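Local structure of triphenylmethane reductase (Citrobacter sp., 2JL1) at residues N80-I84 against P116-V120. The protein probably reduces triphenylmethane dyes with NADPH as the hydride donor. Numbering follows the deposited sequence.
Sequences NTLLI and PLAHV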
# COMPACT_ATOMS: atom_id res chain seq x y z
N ASN A 80 11.26 -0.39 -7.58
CA ASN A 80 9.96 -0.60 -6.93
C ASN A 80 9.62 0.46 -5.89
O ASN A 80 8.48 0.86 -5.78
CB ASN A 80 9.91 -1.98 -6.29
CG ASN A 80 9.90 -3.10 -7.33
OD1 ASN A 80 9.40 -2.91 -8.44
ND2 ASN A 80 10.43 -4.25 -6.97
N THR A 81 10.62 0.91 -5.12
CA THR A 81 10.36 1.92 -4.10
C THR A 81 10.05 3.28 -4.73
O THR A 81 9.19 4.00 -4.24
CB THR A 81 11.51 1.99 -3.11
OG1 THR A 81 11.71 0.69 -2.56
CG2 THR A 81 11.22 3.01 -1.98
N LEU A 82 10.76 3.63 -5.80
CA LEU A 82 10.42 4.83 -6.57
C LEU A 82 9.04 4.73 -7.17
O LEU A 82 8.28 5.69 -7.18
CB LEU A 82 11.45 5.10 -7.68
CG LEU A 82 11.01 6.16 -8.71
CD1 LEU A 82 10.85 7.53 -8.00
CD2 LEU A 82 12.05 6.25 -9.86
N LEU A 83 8.71 3.56 -7.72
CA LEU A 83 7.38 3.34 -8.29
C LEU A 83 6.22 3.61 -7.31
O LEU A 83 5.18 4.13 -7.71
CB LEU A 83 7.31 1.91 -8.85
CG LEU A 83 6.21 1.63 -9.85
CD1 LEU A 83 6.30 2.64 -11.02
CD2 LEU A 83 6.35 0.21 -10.33
N ILE A 84 6.39 3.27 -6.05
CA ILE A 84 5.40 3.57 -5.00
C ILE A 84 5.14 5.08 -4.88
O ILE A 84 3.97 5.52 -4.86
CB ILE A 84 5.81 2.93 -3.67
CG1 ILE A 84 5.65 1.40 -3.82
CG2 ILE A 84 5.07 3.56 -2.45
CD1 ILE A 84 5.26 0.67 -2.62
N PRO A 116 8.76 -9.20 -5.85
CA PRO A 116 8.68 -7.89 -5.17
C PRO A 116 7.65 -6.90 -5.74
O PRO A 116 6.99 -6.20 -4.97
CB PRO A 116 10.11 -7.35 -5.29
CG PRO A 116 10.96 -8.59 -5.29
CD PRO A 116 10.17 -9.53 -6.17
N LEU A 117 7.49 -6.87 -7.06
CA LEU A 117 6.54 -5.96 -7.72
C LEU A 117 5.09 -6.12 -7.23
O LEU A 117 4.32 -5.17 -7.27
CB LEU A 117 6.64 -6.06 -9.26
CG LEU A 117 5.78 -5.00 -9.99
CD1 LEU A 117 6.33 -3.58 -9.80
CD2 LEU A 117 5.58 -5.32 -11.46
N ALA A 118 4.72 -7.31 -6.72
CA ALA A 118 3.37 -7.51 -6.17
C ALA A 118 3.10 -6.51 -5.04
O ALA A 118 1.99 -6.07 -4.84
CB ALA A 118 3.22 -8.91 -5.63
N HIS A 119 4.15 -6.20 -4.27
CA HIS A 119 4.01 -5.28 -3.15
C HIS A 119 3.63 -3.87 -3.61
O HIS A 119 2.87 -3.17 -2.92
CB HIS A 119 5.27 -5.31 -2.28
CG HIS A 119 5.43 -6.61 -1.56
ND1 HIS A 119 6.66 -7.13 -1.21
CD2 HIS A 119 4.51 -7.52 -1.17
CE1 HIS A 119 6.47 -8.28 -0.58
NE2 HIS A 119 5.17 -8.54 -0.57
N VAL A 120 4.19 -3.46 -4.74
CA VAL A 120 3.90 -2.15 -5.32
C VAL A 120 2.43 -2.08 -5.70
O VAL A 120 1.77 -1.07 -5.47
CB VAL A 120 4.71 -1.91 -6.62
CG1 VAL A 120 4.24 -0.60 -7.30
CG2 VAL A 120 6.22 -1.82 -6.34
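Val120 meets Asn80, Leu83 and Ile84 through its two methyl groups. Val120 CG1 stands anti to the backbone N (chi1 172°) and lies 3.8 Å from Leu83 CD2. CG2 is turned to the other two residues. Val120 CG2 rests 3.6 Å from Asn80 O, the carbonyl that accepts the helical bond from Ile84 N, and 3.7 Å from Asn80 CB. Ile84 adds a looser contact, its CG1 4.1 Å from Val120 CG2. Leu117 closes the apolar patch with CD1, 3.8 Å from Leu83 CD2. Leu83 CD2 thus touches both Leu117 and Val120.

The contact joins the N-terminal parts of helices 80-96 and 117-130, neighbours in the Rossmann-type fold of the NmrA-like family. Strand 101-107 of the parallel sheet lies between them in sequence. The NADP site is close: Leu83 packs near Gly75, a cofactor-binding residue, and the side chain of Leu117 lies about 5 Å from the bound NADP, nearest atoms.

The Asn80 amide makes van der Waals contacts through both its polar atoms. The Asn80 side chain crosses that of Leu117 at about a right angle. Asn80 OD1 sits 3.4 Å from Leu117 CD1 and is buried without a hydrogen-bond partner in the model. Asn80 ND2 lies 3.5 Å from Pro116 CB. The backbone N of Asn80 is hydrogen-bonded to a glycerol, probably from the crystallisation liquor. Thr81 OG1 is hydrogen-bonded to Thr130 OG1 of the second subunit.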